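Local coordinates for protein 4-hydroxy-3-methylbut-2-enyl diphosphate reductase (Aquifex aeolicus, PDB 3DNF) that reduces (E)-4-hydroxy-3-methylbut-2-enyl diphosphate to isopentenyl and dimethylallyl diphosphate with an iron-sulfur cluster, the last step of the non-mevalonate isoprenoid pathway, at residues B[207-218]-B[231-242]. Sequence-based numbering, arbitrary orientation.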
loop_
_atom_site.group_PDB
_atom_site.type_symbol
_atom_site.label_atom_id
_atom_site.label_comp_id
_atom_site.label_asym_id
_atom_site.label_seq_id
_atom_site.Cartn_x
_atom_site.Cartn_y
_atom_site.Cartn_z
ATOM N N ALA B 207 -17.099 -15.195 23.483
ATOM C CA ALA B 207 -16.253 -16.146 24.231
ATOM C C ALA B 207 -16.168 -15.946 25.766
ATOM O O ALA B 207 -16.469 -16.876 26.511
ATOM C CB ALA B 207 -14.854 -16.260 23.609
ATOM N N PRO B 208 -15.759 -14.748 26.239
ATOM C CA PRO B 208 -15.615 -14.569 27.696
ATOM C C PRO B 208 -16.940 -14.348 28.445
ATOM O O PRO B 208 -16.967 -14.341 29.676
ATOM C CB PRO B 208 -14.715 -13.322 27.813
ATOM C CG PRO B 208 -14.311 -12.963 26.384
ATOM C CD PRO B 208 -15.384 -13.520 25.518
ATOM N N GLU B 209 -18.023 -14.197 27.692
ATOM C CA GLU B 209 -19.328 -13.806 28.206
ATOM C C GLU B 209 -20.235 -15.029 28.428
ATOM O O GLU B 209 -21.424 -14.887 28.726
ATOM C CB GLU B 209 -19.956 -12.851 27.186
ATOM C CG GLU B 209 -20.962 -11.846 27.705
ATOM C CD GLU B 209 -21.400 -10.854 26.623
ATOM O OE1 GLU B 209 -21.547 -9.653 26.953
ATOM O OE2 GLU B 209 -21.591 -11.268 25.451
ATOM N N VAL B 210 -19.660 -16.225 28.272
ATOM C CA VAL B 210 -20.370 -17.506 28.430
ATOM C C VAL B 210 -19.479 -18.527 29.152
ATOM O O VAL B 210 -18.261 -18.356 29.226
ATOM C CB VAL B 210 -20.852 -18.123 27.059
ATOM C CG1 VAL B 210 -21.856 -17.217 26.335
ATOM C CG2 VAL B 210 -19.668 -18.465 26.142
ATOM N N ASP B 211 -20.087 -19.591 29.674
ATOM C CA ASP B 211 -19.333 -20.654 30.340
ATOM C C ASP B 211 -18.622 -21.598 29.372
ATOM O O ASP B 211 -17.444 -21.907 29.555
ATOM C CB ASP B 211 -20.231 -21.437 31.296
ATOM C CG ASP B 211 -20.591 -20.595 32.541
ATOM O OD1 ASP B 211 -19.505 -20.067 33.201
ATOM O OD2 ASP B 211 -21.954 -20.447 32.857
ATOM N N VAL B 212 -19.336 -22.050 28.346
ATOM C CA VAL B 212 -18.757 -22.941 27.342
ATOM C C VAL B 212 -19.000 -22.364 25.965
ATOM O O VAL B 212 -20.070 -21.815 25.697
ATOM C CB VAL B 212 -19.335 -24.389 27.421
ATOM C CG1 VAL B 212 -20.842 -24.373 27.668
ATOM C CG2 VAL B 212 -19.020 -25.199 26.153
ATOM N N MET B 213 -17.977 -22.480 25.122
ATOM C CA MET B 213 -18.047 -22.119 23.716
ATOM C C MET B 213 -18.031 -23.377 22.854
ATOM O O MET B 213 -17.156 -24.232 23.007
ATOM C CB MET B 213 -16.871 -21.202 23.355
ATOM C CG MET B 213 -17.129 -19.721 23.595
ATOM S SD MET B 213 -18.556 -19.089 22.653
ATOM C CE MET B 213 -17.993 -19.112 20.947
ATOM N N ILE B 214 -19.015 -23.485 21.961
ATOM C CA ILE B 214 -19.063 -24.536 20.936
ATOM C C ILE B 214 -18.803 -23.947 19.551
ATOM O O ILE B 214 -19.504 -23.030 19.122
ATOM C CB ILE B 214 -20.432 -25.288 20.921
ATOM C CG1 ILE B 214 -20.800 -25.827 22.314
ATOM C CG2 ILE B 214 -20.444 -26.395 19.843
ATOM C CD1 ILE B 214 -19.772 -26.792 22.957
ATOM N N ILE B 215 -17.792 -24.477 18.868
ATOM C CA ILE B 215 -17.435 -24.059 17.511
ATOM C C ILE B 215 -17.702 -25.224 16.554
ATOM O O ILE B 215 -17.126 -26.314 16.702
ATOM C CB ILE B 215 -15.944 -23.577 17.419
ATOM C CG1 ILE B 215 -15.667 -22.372 18.354
ATOM C CG2 ILE B 215 -15.526 -23.319 15.968
ATOM C CD1 ILE B 215 -16.530 -21.126 18.125
ATOM N N ILE B 216 -18.599 -25.005 15.595
ATOM C CA ILE B 216 -19.013 -26.065 14.678
ATOM C C ILE B 216 -18.343 -25.892 13.300
ATOM O O ILE B 216 -18.172 -24.771 12.812
ATOM C CB ILE B 216 -20.561 -26.123 14.529
ATOM C CG1 ILE B 216 -21.243 -26.176 15.890
ATOM C CG2 ILE B 216 -20.982 -27.344 13.689
ATOM C CD1 ILE B 216 -22.676 -25.673 15.854
ATOM N N GLY B 217 -17.951 -27.013 12.689
ATOM C CA GLY B 217 -17.389 -26.992 11.347
ATOM C C GLY B 217 -16.533 -28.194 11.041
ATOM O O GLY B 217 -16.091 -28.906 11.954
ATOM N N GLY B 218 -16.286 -28.428 9.754
ATOM C CA GLY B 218 -15.404 -29.520 9.339
ATOM C C GLY B 218 -14.001 -29.245 9.845
ATOM O O GLY B 218 -13.597 -28.082 9.917
ATOM N N SER B 231 -11.304 -18.623 20.101
ATOM C CA SER B 231 -12.197 -18.849 21.230
ATOM C C SER B 231 -11.476 -19.527 22.399
ATOM O O SER B 231 -11.608 -19.091 23.539
ATOM C CB SER B 231 -13.399 -19.685 20.791
ATOM O OG SER B 231 -14.257 -19.961 21.894
ATOM N N LYS B 232 -10.716 -20.579 22.086
ATOM C CA LYS B 232 -9.936 -21.363 23.050
ATOM C C LYS B 232 -8.936 -20.488 23.818
ATOM O O LYS B 232 -8.578 -20.785 24.958
ATOM C CB LYS B 232 -9.220 -22.507 22.306
ATOM C CG LYS B 232 -8.341 -23.411 23.158
ATOM C CD LYS B 232 -9.164 -24.371 24.005
ATOM C CE LYS B 232 -8.260 -25.213 24.890
ATOM N NZ LYS B 232 -9.094 -26.347 25.558
ATOM N N GLU B 233 -8.500 -19.410 23.174
ATOM C CA GLU B 233 -7.597 -18.432 23.765
ATOM C C GLU B 233 -8.298 -17.544 24.800
ATOM O O GLU B 233 -7.670 -17.094 25.760
ATOM C CB GLU B 233 -7.006 -17.568 22.653
ATOM C CG GLU B 233 -6.034 -16.499 23.112
ATOM C CD GLU B 233 -5.598 -15.601 21.970
ATOM O OE1 GLU B 233 -5.727 -16.013 20.793
ATOM O OE2 GLU B 233 -5.113 -14.483 22.257
ATOM N N LEU B 234 -9.591 -17.296 24.598
ATOM C CA LEU B 234 -10.362 -16.406 25.479
ATOM C C LEU B 234 -11.252 -17.151 26.475
ATOM O O LEU B 234 -11.759 -16.553 27.431
ATOM C CB LEU B 234 -11.216 -15.431 24.660
ATOM C CG LEU B 234 -10.513 -14.481 23.689
ATOM C CD1 LEU B 234 -11.534 -13.822 22.769
ATOM C CD2 LEU B 234 -9.682 -13.436 24.424
ATOM N N ASN B 235 -11.446 -18.449 26.232
ATOM C CA ASN B 235 -12.268 -19.292 27.086
ATOM C C ASN B 235 -11.788 -20.752 26.882
ATOM O O ASN B 235 -11.975 -21.332 25.775
ATOM C CB ASN B 235 -13.774 -19.136 26.716
ATOM C CG ASN B 235 -14.674 -19.937 27.688
ATOM O OD1 ASN B 235 -14.214 -21.034 28.277
ATOM N ND2 ASN B 235 -15.864 -19.472 27.849
ATOM N N PRO B 236 -11.165 -21.350 27.944
ATOM C CA PRO B 236 -10.637 -22.745 27.870
ATOM C C PRO B 236 -11.698 -23.794 27.480
ATOM O O PRO B 236 -11.399 -24.799 26.829
ATOM C CB PRO B 236 -10.106 -22.979 29.324
ATOM C CG PRO B 236 -10.794 -21.967 30.164
ATOM C CD PRO B 236 -10.925 -20.740 29.299
ATOM N N ASN B 237 -12.968 -23.496 27.829
ATOM C CA ASN B 237 -14.069 -24.425 27.585
ATOM C C ASN B 237 -14.647 -24.275 26.187
ATOM O O ASN B 237 -15.867 -24.320 25.995
ATOM C CB ASN B 237 -15.148 -24.259 28.657
ATOM C CG ASN B 237 -14.605 -24.451 30.056
ATOM O OD1 ASN B 237 -13.981 -25.512 30.330
ATOM N ND2 ASN B 237 -14.795 -23.541 30.890
ATOM N N THR B 238 -13.745 -24.081 25.214
ATOM C CA THR B 238 -14.133 -24.089 23.817
ATOM C C THR B 238 -13.906 -25.525 23.299
ATOM O O THR B 238 -12.861 -26.145 23.545
ATOM C CB THR B 238 -13.324 -23.081 22.968
ATOM O OG1 THR B 238 -13.529 -21.755 23.478
ATOM C CG2 THR B 238 -13.753 -23.137 21.474
ATOM N N TYR B 239 -14.903 -26.050 22.571
ATOM C CA TYR B 239 -14.798 -27.371 21.992
ATOM C C TYR B 239 -15.171 -27.227 20.550
ATOM O O TYR B 239 -16.175 -26.589 20.228
ATOM C CB TYR B 239 -15.731 -28.345 22.709
ATOM C CG TYR B 239 -15.446 -28.449 24.199
ATOM C CD1 TYR B 239 -16.150 -27.671 25.119
ATOM C CD2 TYR B 239 -14.454 -29.305 24.684
ATOM C CE1 TYR B 239 -15.883 -27.747 26.485
ATOM C CE2 TYR B 239 -14.181 -29.395 26.046
ATOM C CZ TYR B 239 -14.899 -28.614 26.944
ATOM O OH TYR B 239 -14.629 -28.700 28.297
ATOM N N HIS B 240 -14.341 -27.780 19.678
ATOM C CA HIS B 240 -14.680 -27.817 18.263
ATOM C C HIS B 240 -15.369 -29.143 17.916
ATOM O O HIS B 240 -14.916 -30.207 18.338
ATOM C CB HIS B 240 -13.433 -27.593 17.401
ATOM C CG HIS B 240 -13.643 -27.932 15.961
ATOM N ND1 HIS B 240 -13.152 -29.088 15.392
ATOM C CD2 HIS B 240 -14.337 -27.299 14.986
ATOM C CE1 HIS B 240 -13.517 -29.140 14.125
ATOM N NE2 HIS B 240 -14.235 -28.068 13.855
ATOM N N ILE B 241 -16.478 -29.079 17.173
ATOM C CA ILE B 241 -17.218 -30.289 16.778
ATOM C C ILE B 241 -17.721 -30.209 15.329
ATOM O O ILE B 241 -17.956 -29.118 14.816
ATOM C CB ILE B 241 -18.419 -30.597 17.726
ATOM C CG1 ILE B 241 -19.428 -29.445 17.732
ATOM C CG2 ILE B 241 -17.946 -30.896 19.153
ATOM C CD1 ILE B 241 -20.817 -29.851 18.186
ATOM N N GLU B 242 -17.876 -31.372 14.692
ATOM C CA GLU B 242 -18.431 -31.466 13.337
ATOM C C GLU B 242 -19.920 -31.833 13.356
ATOM O O GLU B 242 -20.670 -31.478 12.437
ATOM C CB GLU B 242 -17.652 -32.489 12.514
ATOM C CG GLU B 242 -16.307 -31.995 12.024
ATOM C CD GLU B 242 -15.581 -33.021 11.174
ATOM O OE1 GLU B 242 -15.732 -34.238 11.438
ATOM O OE2 GLU B 242 -14.846 -32.612 10.247
#
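M213 and T238 lie side by side at the start of two parallel strands, 212-216 and 238-241, whose axes come within 4.7 Å at 22°. Five backbone hydrogen bonds join the strands, from M213 N to N237 O through to G217 N to I241 O; I215 N to Y239 O is almost straight. The tight part is the face carrying M213, I215 and T238, over which S231 of helix 222-234 packs. There S231 OG, held anti to its own backbone N (chi1 178°), presses on M213 CB at 3.2 Å. It also hydrogen-bonds T238 OG1, at an unusually short separation whose exact length is doubtful. Beside it, T238 CG2 packs on I215 CG1. N235 closes the turn between helix and strand: its ND2 donates almost straight (172°) to A207 O, which lies in the plane of the N235 amide, and more weakly to D211 O, while OD1 takes N237 N in an Asx turn, so both ends of the buried amide are engaged and its rotation is fixed. On the other face, I241 CG1 meets I214 CG2 at 3.8 Å, and V212 CG2 touches the edge of the Y239 ring. The margins are looser. P208 and L234 brush at the surface, and H240 NE2 makes a weak, bent bond to G217 O near E242, whose OE2 bonds K219 N. This G217-G218 end lies close to S221 and S265, predicted to bind the diphosphate substrate and products. The two strands and helix 222-234 form a right-handed beta-alpha-beta crossover in a four-stranded parallel sheet, with 238-241 outermost in the chain. Strand 257-262 pairs with the far side of 212-216, helix 222-234 covers I215 and T238, and helix 268-281 covers I214, I216 and I241.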